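Ika8 (Synthetic construct, PDB 6G6O) is a computationally designed, symmetrical eight-bladed beta-propeller of WD40 type, with no biological function assigned to it. Local coordinates at residues E12-A17 and G315-W320; G35-W40 and D52-E57; E57-Q62 and S96-L101; E252-A257 and T276-D281; K265-S270 and L301-N306. All blocks are in the same frame, centred on the assembly; numbering follows the deposited sequence.

Contact 1 (E12-A17 and G315-W320); sequences EGHQSA and GTVKVW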
# COMPACT_ATOMS: atom_id res chain seq x y z
N GLU A 12 15.97 -13.54 -8.59
CA GLU A 12 15.31 -14.79 -8.94
C GLU A 12 13.83 -14.77 -8.57
O GLU A 12 12.99 -15.27 -9.32
CB GLU A 12 16.01 -15.97 -8.26
CG GLU A 12 15.92 -17.27 -9.04
CD GLU A 12 16.33 -18.48 -8.22
OE1 GLU A 12 17.26 -18.36 -7.40
OE2 GLU A 12 15.72 -19.56 -8.41
N GLY A 13 13.49 -14.19 -7.42
CA GLY A 13 12.11 -14.10 -7.01
C GLY A 13 11.64 -15.32 -6.24
O GLY A 13 12.42 -16.07 -5.65
N HIS A 14 10.32 -15.52 -6.27
CA HIS A 14 9.67 -16.56 -5.49
C HIS A 14 9.02 -17.59 -6.40
O HIS A 14 8.87 -17.40 -7.60
CB HIS A 14 8.61 -15.95 -4.56
CG HIS A 14 9.14 -14.91 -3.62
ND1 HIS A 14 9.17 -15.09 -2.25
CD2 HIS A 14 9.68 -13.69 -3.85
CE1 HIS A 14 9.69 -14.02 -1.68
NE2 HIS A 14 10.01 -13.16 -2.63
N GLN A 15 8.64 -18.71 -5.79
CA GLN A 15 7.96 -19.80 -6.47
C GLN A 15 6.45 -19.63 -6.49
O GLN A 15 5.74 -20.53 -6.97
CB GLN A 15 8.32 -21.14 -5.82
CG GLN A 15 9.81 -21.42 -5.79
CD GLN A 15 10.42 -21.46 -7.18
OE1 GLN A 15 11.20 -20.58 -7.55
NE2 GLN A 15 10.07 -22.48 -7.95
N SER A 16 5.93 -18.52 -5.97
CA SER A 16 4.50 -18.26 -5.98
C SER A 16 4.29 -16.76 -6.12
O SER A 16 5.24 -15.97 -6.05
CB SER A 16 3.82 -18.79 -4.71
OG SER A 16 4.22 -18.07 -3.57
N ALA A 17 3.03 -16.38 -6.31
CA ALA A 17 2.68 -15.00 -6.61
C ALA A 17 3.24 -14.04 -5.57
O ALA A 17 3.26 -14.34 -4.38
CB ALA A 17 1.15 -14.85 -6.69
N GLY A 315 5.57 -14.64 -9.58
CA GLY A 315 6.64 -14.66 -8.60
C GLY A 315 7.88 -13.89 -8.99
O GLY A 315 8.85 -13.90 -8.23
N THR A 316 7.88 -13.22 -10.14
CA THR A 316 9.06 -12.50 -10.59
C THR A 316 9.14 -11.15 -9.89
O THR A 316 8.14 -10.43 -9.78
CB THR A 316 9.02 -12.30 -12.10
OG1 THR A 316 7.84 -11.57 -12.47
CG2 THR A 316 9.03 -13.64 -12.82
N VAL A 317 10.34 -10.81 -9.41
CA VAL A 317 10.64 -9.50 -8.86
C VAL A 317 11.69 -8.86 -9.76
O VAL A 317 12.71 -9.48 -10.06
CB VAL A 317 11.15 -9.59 -7.41
CG1 VAL A 317 11.29 -8.20 -6.81
CG2 VAL A 317 10.21 -10.44 -6.57
N LYS A 318 11.42 -7.63 -10.20
CA LYS A 318 12.31 -6.94 -11.12
C LYS A 318 12.59 -5.53 -10.61
O LYS A 318 11.75 -4.91 -9.95
CB LYS A 318 11.71 -6.88 -12.53
CG LYS A 318 11.61 -8.25 -13.19
CD LYS A 318 11.08 -8.15 -14.61
CE LYS A 318 11.05 -9.51 -15.28
NZ LYS A 318 10.47 -9.44 -16.65
N VAL A 319 13.79 -5.05 -10.91
CA VAL A 319 14.27 -3.74 -10.49
C VAL A 319 14.61 -2.94 -11.73
O VAL A 319 15.51 -3.31 -12.49
CB VAL A 319 15.49 -3.85 -9.56
CG1 VAL A 319 16.03 -2.47 -9.22
CG2 VAL A 319 15.13 -4.61 -8.29
N TRP A 320 13.89 -1.84 -11.94
CA TRP A 320 14.04 -0.98 -13.11
C TRP A 320 14.73 0.32 -12.72
O TRP A 320 14.74 0.72 -11.56
CB TRP A 320 12.68 -0.67 -13.74
CG TRP A 320 11.73 -1.83 -13.73
CD1 TRP A 320 10.79 -2.11 -12.77
CD2 TRP A 320 11.60 -2.85 -14.73
NE1 TRP A 320 10.10 -3.25 -13.11
CE2 TRP A 320 10.57 -3.72 -14.31
CE3 TRP A 320 12.25 -3.11 -15.94
CZ2 TRP A 320 10.19 -4.83 -15.05
CZ3 TRP A 320 11.87 -4.21 -16.67
CH2 TRP A 320 10.85 -5.06 -16.23
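The backbone N-H of H14 points at the carbonyl oxygen of G315 and makes the one conventional hydrogen bond between the two segments. H14 N lies 2.9 Å from G315 O, the bond is nearly straight (171° at the hydrogen), and the donor is tilted 18° from the carbonyl plane. A weaker CA-H...O contact joins the same oxygen, since G13 CA is 3.5 Å from G315 O, so a single carbonyl receives two neighbouring residues of the loop.

Close backbone approach accounts for the glycines. A CB on G13 would fall 2.4 Å from G315 O, and the backbone angles of G13 themselves call for glycine. G315 is hemmed in likewise: S16 O comes within 3.2 Å of G315 CA, and a side chain there would run into both H14 O and S16 O.

Segment 12-17 carries the Gly-His pair of a WD repeat, in the loop between strands 7-10 and 18-24, while G315 sits in the turn leading into strand 317-321. Strand 7-10 pairs with 317-321, so the N-terminal strand completes the last blade in the closure known as molecular velcro, and the loop that follows passes from this blade to the next, touching both.

Apolar contact is lighter. V317 CG2, anti to the carbonyl carbon, faces G13 CA at 4.1 Å and also meets the edge of the H14 ring, with CD2 4.3 Å from V317 CG2. A compact branched side chain suits this place, where L11 and V309 also touch V317. The polar side of the imidazole turns elsewhere, with ND1 hydrogen-bonded to T36 OG1.

Contact 2 (G35-W40 and D52-E57); sequences GTIKVW and DGHQSE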
# COMPACT_ATOMS: atom_id res chain seq x y z
N GLY A 35 3.95 -17.94 1.74
CA GLY A 35 4.51 -17.58 3.02
C GLY A 35 5.97 -17.21 3.01
O GLY A 35 6.49 -16.78 4.05
N THR A 36 6.65 -17.35 1.88
CA THR A 36 8.08 -17.10 1.80
C THR A 36 8.37 -15.61 1.72
O THR A 36 7.72 -14.88 0.96
CB THR A 36 8.68 -17.82 0.60
OG1 THR A 36 8.00 -17.41 -0.60
CG2 THR A 36 8.54 -19.33 0.75
N ILE A 37 9.33 -15.16 2.52
CA ILE A 37 9.82 -13.78 2.48
C ILE A 37 11.29 -13.82 2.10
O ILE A 37 12.06 -14.61 2.66
CB ILE A 37 9.62 -13.07 3.84
CG1 ILE A 37 8.14 -13.09 4.24
CG2 ILE A 37 10.14 -11.65 3.77
CD1 ILE A 37 7.83 -12.22 5.43
N LYS A 38 11.68 -12.98 1.14
CA LYS A 38 13.05 -12.94 0.66
C LYS A 38 13.57 -11.51 0.73
O LYS A 38 12.84 -10.55 0.45
CB LYS A 38 13.15 -13.46 -0.78
CG LYS A 38 12.96 -14.96 -0.90
CD LYS A 38 12.85 -15.39 -2.35
CE LYS A 38 12.71 -16.90 -2.48
NZ LYS A 38 13.96 -17.61 -2.07
N VAL A 39 14.84 -11.37 1.11
CA VAL A 39 15.50 -10.08 1.25
C VAL A 39 16.55 -9.97 0.15
O VAL A 39 17.45 -10.81 0.06
CB VAL A 39 16.13 -9.91 2.64
CG1 VAL A 39 16.79 -8.55 2.76
CG2 VAL A 39 15.08 -10.11 3.72
N TRP A 40 16.44 -8.94 -0.68
CA TRP A 40 17.28 -8.77 -1.85
C TRP A 40 18.26 -7.62 -1.66
O TRP A 40 18.00 -6.67 -0.92
CB TRP A 40 16.44 -8.52 -3.11
CG TRP A 40 15.34 -9.51 -3.31
CD1 TRP A 40 14.02 -9.33 -3.04
CD2 TRP A 40 15.47 -10.84 -3.82
NE1 TRP A 40 13.31 -10.47 -3.36
CE2 TRP A 40 14.18 -11.41 -3.84
CE3 TRP A 40 16.55 -11.61 -4.27
CZ2 TRP A 40 13.94 -12.71 -4.29
CZ3 TRP A 40 16.31 -12.90 -4.71
CH2 TRP A 40 15.01 -13.43 -4.72
N ASP A 52 12.54 -17.21 7.36
CA ASP A 52 11.68 -18.34 7.69
C ASP A 52 10.21 -18.02 7.46
O ASP A 52 9.41 -18.95 7.25
CB ASP A 52 11.91 -18.77 9.14
CG ASP A 52 12.19 -17.60 10.06
OD1 ASP A 52 11.99 -16.45 9.63
OD2 ASP A 52 12.62 -17.84 11.21
N GLY A 53 9.84 -16.75 7.48
CA GLY A 53 8.54 -16.26 7.08
C GLY A 53 7.40 -16.83 7.90
O GLY A 53 7.56 -17.31 9.03
N HIS A 54 6.22 -16.76 7.30
CA HIS A 54 4.99 -17.27 7.89
C HIS A 54 4.57 -18.55 7.18
O HIS A 54 4.93 -18.79 6.02
CB HIS A 54 3.87 -16.23 7.80
CG HIS A 54 4.30 -14.84 8.17
ND1 HIS A 54 3.87 -14.22 9.32
CD2 HIS A 54 5.09 -13.95 7.53
CE1 HIS A 54 4.39 -13.01 9.38
NE2 HIS A 54 5.14 -12.82 8.31
N GLN A 55 3.79 -19.36 7.88
CA GLN A 55 3.21 -20.56 7.30
C GLN A 55 1.99 -20.26 6.44
O GLN A 55 1.26 -21.18 6.08
CB GLN A 55 2.84 -21.55 8.40
CG GLN A 55 4.02 -21.98 9.26
CD GLN A 55 5.08 -22.70 8.46
OE1 GLN A 55 6.27 -22.39 8.57
NE2 GLN A 55 4.67 -23.66 7.65
N SER A 56 1.76 -18.99 6.11
CA SER A 56 0.61 -18.58 5.33
C SER A 56 1.01 -17.41 4.44
O SER A 56 2.05 -16.78 4.65
CB SER A 56 -0.57 -18.18 6.24
OG SER A 56 -1.79 -18.20 5.53
N GLU A 57 0.16 -17.13 3.45
CA GLU A 57 0.44 -16.09 2.46
C GLU A 57 0.78 -14.76 3.12
O GLU A 57 -0.01 -14.23 3.91
CB GLU A 57 -0.76 -15.92 1.53
CG GLU A 57 -0.80 -14.58 0.83
CD GLU A 57 -2.04 -14.39 -0.02
OE1 GLU A 57 -2.82 -15.35 -0.17
OE2 GLU A 57 -2.24 -13.27 -0.53
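G35 and the H54 backbone meet through polar atoms. The N-H of H54 reaches the carbonyl of G35 in its plane, on a lone pair, but the bond is long and bent: H54 N is 3.3 Å from G35 O, with 143° at the hydrogen. The two carbonyl oxygens, G35 O and H54 O, come within 3.2 Å without bonding, an unfavourable approach consistent with that poor geometry.

Two CA-H...O contacts add to it. G35 CA lies 3.1 Å from S56 O and 3.3 Å from H54 O, both carbonyls crowding the alpha carbon from the loop's side. Glycine fits because a CB would land 2.1 Å from H54 O. G53 takes up a positive phi and would clash with G35 O if it bore a side chain.

The apolar part rests on I37. CG1 lies anti to the carbonyl carbon (chi1 -58°) and the chain is extended at chi2 (-170°), which places CD1 at the edge of the H54 ring, in its plane, 3.9 Å from H54 CD2.

T76 at ND1 and S70 at NE2 hold the imidazole, its CD2-NE2 edge against the isoleucine; the Gly-His loop joins the preceding blade mainly through backbone atoms, which demand glycine on both sides.

Contact 3 (E57-Q62 and S96-L101); sequences EVTALQ and SAITAL. With GOL (glycerol), chain D.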
# COMPACT_ATOMS: atom_id res chain seq x y z
N GLU A 57 0.16 -17.13 3.45
CA GLU A 57 0.44 -16.09 2.46
C GLU A 57 0.78 -14.76 3.12
O GLU A 57 -0.01 -14.23 3.91
CB GLU A 57 -0.76 -15.92 1.53
CG GLU A 57 -0.80 -14.58 0.83
CD GLU A 57 -2.04 -14.39 -0.02
OE1 GLU A 57 -2.82 -15.35 -0.17
OE2 GLU A 57 -2.24 -13.27 -0.53
N VAL A 58 1.95 -14.23 2.80
CA VAL A 58 2.33 -12.89 3.24
C VAL A 58 1.40 -11.89 2.58
O VAL A 58 1.29 -11.84 1.35
CB VAL A 58 3.80 -12.60 2.90
CG1 VAL A 58 4.21 -11.25 3.47
CG2 VAL A 58 4.69 -13.70 3.43
N THR A 59 0.71 -11.08 3.39
CA THR A 59 -0.28 -10.16 2.87
C THR A 59 0.14 -8.70 2.92
O THR A 59 -0.41 -7.89 2.16
CB THR A 59 -1.61 -10.32 3.62
OG1 THR A 59 -1.38 -10.18 5.03
CG2 THR A 59 -2.22 -11.68 3.35
N ALA A 60 1.08 -8.34 3.78
CA ALA A 60 1.50 -6.95 3.90
C ALA A 60 2.93 -6.90 4.42
O ALA A 60 3.36 -7.77 5.18
CB ALA A 60 0.57 -6.16 4.84
N LEU A 61 3.66 -5.88 3.98
CA LEU A 61 5.05 -5.68 4.39
C LEU A 61 5.27 -4.22 4.73
O LEU A 61 4.81 -3.33 4.01
CB LEU A 61 6.03 -6.11 3.29
CG LEU A 61 6.36 -7.60 3.15
CD1 LEU A 61 7.18 -7.84 1.89
CD2 LEU A 61 7.10 -8.11 4.37
N GLN A 62 5.97 -3.98 5.84
CA GLN A 62 6.37 -2.64 6.25
C GLN A 62 7.86 -2.68 6.55
O GLN A 62 8.30 -3.45 7.40
CB GLN A 62 5.58 -2.16 7.46
CG GLN A 62 4.14 -1.79 7.15
CD GLN A 62 4.04 -0.61 6.21
OE1 GLN A 62 4.79 0.36 6.34
NE2 GLN A 62 3.13 -0.69 5.25
N SER A 96 -7.78 -13.33 12.64
CA SER A 96 -8.20 -13.39 11.25
C SER A 96 -7.07 -12.86 10.36
O SER A 96 -6.04 -12.40 10.85
CB SER A 96 -9.49 -12.60 11.04
OG SER A 96 -9.22 -11.24 10.75
N ALA A 97 -7.29 -12.92 9.05
CA ALA A 97 -6.24 -12.59 8.10
C ALA A 97 -5.83 -11.13 8.21
O ALA A 97 -6.67 -10.23 8.17
CB ALA A 97 -6.71 -12.90 6.68
N ILE A 98 -4.52 -10.90 8.33
CA ILE A 98 -3.98 -9.55 8.28
C ILE A 98 -4.20 -8.98 6.89
O ILE A 98 -3.79 -9.58 5.89
CB ILE A 98 -2.49 -9.54 8.66
CG1 ILE A 98 -2.29 -10.14 10.05
CG2 ILE A 98 -1.94 -8.13 8.58
CD1 ILE A 98 -3.14 -9.51 11.11
N THR A 99 -4.86 -7.82 6.82
CA THR A 99 -5.15 -7.19 5.54
C THR A 99 -4.55 -5.80 5.39
O THR A 99 -4.57 -5.25 4.29
CB THR A 99 -6.67 -7.10 5.32
OG1 THR A 99 -7.25 -6.21 6.28
CG2 THR A 99 -7.31 -8.46 5.45
N ALA A 100 -4.02 -5.22 6.47
CA ALA A 100 -3.44 -3.88 6.39
C ALA A 100 -2.39 -3.74 7.48
O ALA A 100 -2.57 -4.23 8.60
CB ALA A 100 -4.51 -2.80 6.53
N LEU A 101 -1.30 -3.07 7.14
CA LEU A 101 -0.22 -2.80 8.07
C LEU A 101 0.18 -1.33 7.97
O LEU A 101 0.22 -0.77 6.87
CB LEU A 101 1.00 -3.69 7.79
CG LEU A 101 1.00 -5.09 8.38
CD1 LEU A 101 2.33 -5.78 8.11
CD2 LEU A 101 0.74 -5.04 9.87
C1 GOL D . -1.33 -3.53 2.63
O1 GOL D . -2.71 -3.35 2.61
C2 GOL D . -0.81 -2.87 3.93
O2 GOL D . -1.65 -1.87 4.37
C3 GOL D . 0.60 -2.34 3.57
O3 GOL D . 1.40 -2.49 4.70
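Two flat groups take part: the I98 peptide carbonyl, met by T59, and the Q62 carboxamide, met by L101. Above the plane of the I98 carbonyl stands T59 OG1, 42° out of it and only 2.6 Å from I98 O, in a hydrogen bond given by the hydroxyl. T59 places this oxygen between its backbone N and carbonyl carbon (chi1 54°), a choice that brings OG1 across to the next blade. The Q62 chain is bent at chi2, which turns CD back toward L101. Its NE2 is 3.3 Å from L101 O, but the angle is too poor for a hydrogen bond.

A glycerol, probably from the crystallisation liquor, takes that amide instead, with Q62 NE2 2.6 Å from its O3. The same O3 gives a bond to L101 O. Glycerol O2 accepts from L101 N at 3.0 Å, and O1 donates to T99 O at 3.1 Å, so the molecule bridges the Q62 side chain and the backbone of the other strand.

Beside it, A60 CB packs 3.7 Å from L101 CG. The small alanine leaves the leucine room to lie against the strand.

Strands 58-62 and 98-101 run nearly parallel, 13° apart, with axes 6.1 Å apart at closest. T59 and A60 both face G71 in a classic beta bulge, matched by T99 and A100 at G111. Side-by-side first strands of successive blades are typical of the wall around the central channel of a beta-propeller.

Contact 4 (E252-A257 and T276-D281); sequences EGHQSA and TIKVWD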
# COMPACT_ATOMS: atom_id res chain seq x y z
N GLU A 252 -2.53 8.04 -21.59
CA GLU A 252 -3.24 7.03 -22.35
C GLU A 252 -3.50 5.77 -21.54
O GLU A 252 -4.47 5.05 -21.81
CB GLU A 252 -2.46 6.68 -23.62
CG GLU A 252 -0.97 6.47 -23.42
CD GLU A 252 -0.17 7.76 -23.54
OE1 GLU A 252 -0.26 8.61 -22.62
OE2 GLU A 252 0.54 7.94 -24.55
N GLY A 253 -2.66 5.48 -20.55
CA GLY A 253 -2.85 4.31 -19.73
C GLY A 253 -2.63 3.02 -20.50
O GLY A 253 -2.13 2.99 -21.62
N HIS A 254 -3.03 1.92 -19.86
CA HIS A 254 -2.85 0.59 -20.41
C HIS A 254 -4.12 0.12 -21.10
O HIS A 254 -5.20 0.69 -20.95
CB HIS A 254 -2.47 -0.40 -19.30
CG HIS A 254 -1.27 -0.00 -18.51
ND1 HIS A 254 -0.18 -0.83 -18.33
CD2 HIS A 254 -0.98 1.14 -17.83
CE1 HIS A 254 0.72 -0.22 -17.58
NE2 HIS A 254 0.26 0.98 -17.27
N GLN A 255 -3.98 -0.95 -21.89
CA GLN A 255 -5.11 -1.64 -22.48
C GLN A 255 -5.54 -2.84 -21.65
O GLN A 255 -6.20 -3.75 -22.16
CB GLN A 255 -4.78 -2.08 -23.91
CG GLN A 255 -4.70 -0.92 -24.90
CD GLN A 255 -3.31 -0.32 -24.97
OE1 GLN A 255 -2.32 -1.03 -25.13
NE2 GLN A 255 -3.24 1.00 -24.86
N SER A 256 -5.16 -2.86 -20.37
CA SER A 256 -5.52 -3.93 -19.45
C SER A 256 -5.80 -3.31 -18.09
O SER A 256 -5.47 -2.15 -17.83
CB SER A 256 -4.40 -4.98 -19.35
OG SER A 256 -4.62 -5.86 -18.26
N ALA A 257 -6.42 -4.10 -17.21
CA ALA A 257 -6.83 -3.60 -15.90
C ALA A 257 -5.62 -3.13 -15.10
O ALA A 257 -4.65 -3.86 -14.93
CB ALA A 257 -7.59 -4.68 -15.14
N THR A 276 2.26 -5.32 -18.28
CA THR A 276 2.87 -4.11 -18.82
C THR A 276 3.08 -3.08 -17.71
O THR A 276 2.29 -2.98 -16.77
CB THR A 276 1.99 -3.51 -19.91
OG1 THR A 276 0.70 -3.18 -19.37
CG2 THR A 276 1.80 -4.50 -21.05
N ILE A 277 4.18 -2.34 -17.83
CA ILE A 277 4.53 -1.30 -16.86
C ILE A 277 4.89 -0.04 -17.64
O ILE A 277 5.85 -0.04 -18.41
CB ILE A 277 5.70 -1.73 -15.96
CG1 ILE A 277 5.24 -2.81 -14.98
CG2 ILE A 277 6.26 -0.53 -15.21
CD1 ILE A 277 6.29 -3.20 -13.97
N LYS A 278 4.11 1.01 -17.44
CA LYS A 278 4.33 2.29 -18.09
C LYS A 278 4.76 3.33 -17.07
O LYS A 278 4.42 3.25 -15.89
CB LYS A 278 3.06 2.76 -18.82
CG LYS A 278 2.57 1.80 -19.88
CD LYS A 278 1.41 2.39 -20.66
CE LYS A 278 0.88 1.40 -21.69
NZ LYS A 278 -0.19 1.99 -22.53
N VAL A 279 5.53 4.31 -17.54
CA VAL A 279 6.10 5.35 -16.68
C VAL A 279 5.90 6.69 -17.37
O VAL A 279 6.37 6.88 -18.50
CB VAL A 279 7.60 5.11 -16.40
CG1 VAL A 279 8.19 6.29 -15.66
CG2 VAL A 279 7.80 3.82 -15.62
N TRP A 280 5.21 7.61 -16.71
CA TRP A 280 4.99 8.95 -17.23
C TRP A 280 5.65 9.98 -16.34
O TRP A 280 6.00 9.70 -15.19
CB TRP A 280 3.50 9.29 -17.34
CG TRP A 280 2.68 8.39 -18.19
CD1 TRP A 280 2.38 8.56 -19.51
CD2 TRP A 280 2.02 7.19 -17.78
NE1 TRP A 280 1.59 7.53 -19.95
CE2 TRP A 280 1.35 6.67 -18.91
CE3 TRP A 280 1.94 6.49 -16.57
CZ2 TRP A 280 0.61 5.49 -18.86
CZ3 TRP A 280 1.21 5.33 -16.52
CH2 TRP A 280 0.55 4.84 -17.66
N ASP A 281 5.82 11.17 -16.88
CA ASP A 281 6.12 12.36 -16.10
C ASP A 281 4.82 13.15 -15.96
O ASP A 281 4.21 13.53 -16.97
CB ASP A 281 7.22 13.20 -16.76
CG ASP A 281 7.51 14.49 -16.01
OD1 ASP A 281 6.63 15.37 -15.96
OD2 ASP A 281 8.62 14.63 -15.46
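The hydroxyl of T276 has two partners: H254 ND1 donates to T276 OG1 at 2.7 Å, with the hydroxyl close to the imidazole plane, and D274 OD1 shares a further hydrogen bond with it. Threonine suits the place because its oxygen can accept from the ring while bonding to the carboxylate. The ND1 bond holds the ring; NE2 is paired with S270 OG, at a modelled distance short enough to be doubtful.

K278 runs extended past that ring. Its CG lies over one face, 3.8 Å from the H254 centroid, in a CH-pi contact, and the chain carries NZ to the carbonyl of G253; the modelled separation there is too short to be trusted. K278 CB covers part of one face of the W280 indole as well.

W280 closes the far end, with CH2 3.9 Å from H254 NE2 and CZ2 3.7 Å from G253 N. Its indole (chi2 -94°) is turned about half a circle from that of W40. W280 NE1 accordingly gives a weak bond to E252 OE1, 3.4 Å away, whereas W40 gives its NE1 to S30.

D274 from the preceding turn, H254, S270 of strand 267-272 and W280 are the residues of the WD40 tetrad, its tryptophan link interrupted in this blade.

Contact 5 (K265-S270 and L301-N306); sequences KNIVVS and LQFKDN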
# COMPACT_ATOMS: atom_id res chain seq x y z
N LYS A 265 7.32 12.28 -6.70
CA LYS A 265 7.68 13.55 -7.32
C LYS A 265 6.80 13.73 -8.55
O LYS A 265 5.57 13.79 -8.39
CB LYS A 265 9.19 13.58 -7.57
CG LYS A 265 9.99 14.19 -6.42
CD LYS A 265 11.42 13.65 -6.38
CE LYS A 265 11.52 12.40 -5.53
NZ LYS A 265 12.93 12.04 -5.23
N ASN A 266 7.34 13.82 -9.76
CA ASN A 266 6.55 14.09 -10.96
C ASN A 266 6.36 12.85 -11.83
O ASN A 266 5.94 12.98 -12.98
CB ASN A 266 7.20 15.21 -11.78
CG ASN A 266 7.06 16.57 -11.12
OD1 ASN A 266 6.19 16.78 -10.28
ND2 ASN A 266 7.94 17.49 -11.50
N ILE A 267 6.65 11.66 -11.31
CA ILE A 267 6.65 10.44 -12.10
C ILE A 267 5.60 9.49 -11.54
O ILE A 267 5.60 9.20 -10.34
CB ILE A 267 8.05 9.78 -12.11
CG1 ILE A 267 9.04 10.67 -12.86
CG2 ILE A 267 7.98 8.40 -12.75
CD1 ILE A 267 10.48 10.44 -12.45
N VAL A 268 4.72 9.01 -12.42
CA VAL A 268 3.72 8.00 -12.08
C VAL A 268 4.08 6.71 -12.80
O VAL A 268 4.32 6.72 -14.01
CB VAL A 268 2.30 8.47 -12.46
CG1 VAL A 268 1.33 7.29 -12.41
CG2 VAL A 268 1.85 9.58 -11.53
N VAL A 269 4.12 5.61 -12.05
CA VAL A 269 4.34 4.28 -12.61
C VAL A 269 3.08 3.46 -12.37
O VAL A 269 2.56 3.43 -11.25
CB VAL A 269 5.57 3.59 -11.99
CG1 VAL A 269 5.85 2.28 -12.71
CG2 VAL A 269 6.78 4.51 -12.05
N SER A 270 2.60 2.80 -13.42
CA SER A 270 1.41 1.97 -13.33
C SER A 270 1.71 0.58 -13.86
O SER A 270 2.37 0.42 -14.89
CB SER A 270 0.25 2.58 -14.12
OG SER A 270 0.48 2.47 -15.52
N LEU A 301 4.11 -2.51 -6.55
CA LEU A 301 5.10 -1.58 -7.08
C LEU A 301 5.73 -0.81 -5.93
O LEU A 301 5.05 -0.43 -4.98
CB LEU A 301 4.46 -0.60 -8.07
CG LEU A 301 4.19 -1.08 -9.50
CD1 LEU A 301 3.40 -0.04 -10.27
CD2 LEU A 301 5.49 -1.41 -10.21
N GLN A 302 7.04 -0.60 -6.03
CA GLN A 302 7.78 0.23 -5.09
C GLN A 302 8.69 1.15 -5.88
O GLN A 302 9.37 0.71 -6.81
CB GLN A 302 8.58 -0.61 -4.09
CG GLN A 302 7.74 -1.29 -3.03
CD GLN A 302 7.07 -0.32 -2.07
OE1 GLN A 302 7.64 0.71 -1.71
NE2 GLN A 302 5.85 -0.64 -1.65
N PHE A 303 8.69 2.43 -5.52
CA PHE A 303 9.36 3.47 -6.31
C PHE A 303 10.10 4.40 -5.36
O PHE A 303 9.46 5.12 -4.58
CB PHE A 303 8.35 4.24 -7.16
CG PHE A 303 8.96 5.17 -8.15
CD1 PHE A 303 10.29 5.05 -8.53
CD2 PHE A 303 8.21 6.19 -8.72
CE1 PHE A 303 10.85 5.91 -9.44
CE2 PHE A 303 8.77 7.06 -9.63
CZ PHE A 303 10.09 6.92 -9.99
N LYS A 304 11.43 4.40 -5.42
CA LYS A 304 12.25 5.27 -4.59
C LYS A 304 13.45 5.73 -5.39
O LYS A 304 14.29 4.91 -5.77
CB LYS A 304 12.69 4.56 -3.31
CG LYS A 304 13.77 5.32 -2.55
CD LYS A 304 14.19 4.61 -1.28
CE LYS A 304 15.34 5.34 -0.60
NZ LYS A 304 15.61 4.83 0.77
N ASP A 305 13.53 7.04 -5.64
CA ASP A 305 14.70 7.68 -6.26
C ASP A 305 15.01 7.07 -7.63
O ASP A 305 16.08 6.51 -7.86
CB ASP A 305 15.92 7.60 -5.33
CG ASP A 305 15.84 8.58 -4.18
OD1 ASP A 305 15.78 9.80 -4.44
OD2 ASP A 305 15.85 8.14 -3.01
N ASN A 306 14.04 7.20 -8.53
CA ASN A 306 14.16 6.76 -9.93
C ASN A 306 14.44 5.27 -10.06
O ASN A 306 14.96 4.82 -11.09
CB ASN A 306 15.22 7.58 -10.67
CG ASN A 306 14.79 9.01 -10.91
OD1 ASN A 306 14.06 9.30 -11.86
ND2 ASN A 306 15.23 9.91 -10.05
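This is a mainly hydrophobic contact between two successive blades, where the second strand of one sheet, 267-272, lies across from the first strand of the next, 298-303. The strand segments run nearly antiparallel at 161°, and their axes come no closer than 8.6 Å, a spacing that side chains fill.

F303 is the main wedge. With CG anti to the backbone N (chi1 -171°), its ring projects toward the other blade at about a right angle to the I267 and V269 side chains. I267 CG2 touches the ring obliquely, 3.5 Å from F303 CE2, while V269 CG2 lies over one face, 4.0 Å from F303 CD2. Branched residues suit a strand here because each sets a methyl group against the ring from a fixed position.

Farther along the strands L301 takes over. Its CD1 packs 3.7 Å from V269 O and 4.2 Å from V269 CG1, so the methyl covers backbone as well as side chain.

Polar groups gather at the other end. N306 OD1 comes 3.8 Å from I267 CD1, a plain contact. K265 bends at chi3 and brings NZ to 3.7 Å from D305 OD1, a long salt bridge between two exposed residues. Both D305 and N306 have positive phi, as suits the tight turn before strand 307-312.

Around this interface, V269 also rests on I277 and V279 of strand 276-281, L301 meets A260 of strand 258-264, and F303 is flanked by V308 of strand 307-312 and by I322 in a loop.

Contacts 1 and 2 are the same kind of junction, a Gly-His loop set against the turn and third strand of the preceding blade, and both rest on glycine and backbone bonding. They meet where H14 reaches T36. Contact 2 is buried, whereas contacts 1, 3, 4 and 5 are partly buried. Contact 4 sets such a loop against a strand of the blade it leads into, within the same sequence repeat, so side chains do the work. Contact 5 shares that sheet through S270 and H254; it is the most apolar, charged just at its exposed end. Contact 3, nearest the centre of the chain, lines the channel with alanine, leucine and polar side chains, and shares E57 with contact 2.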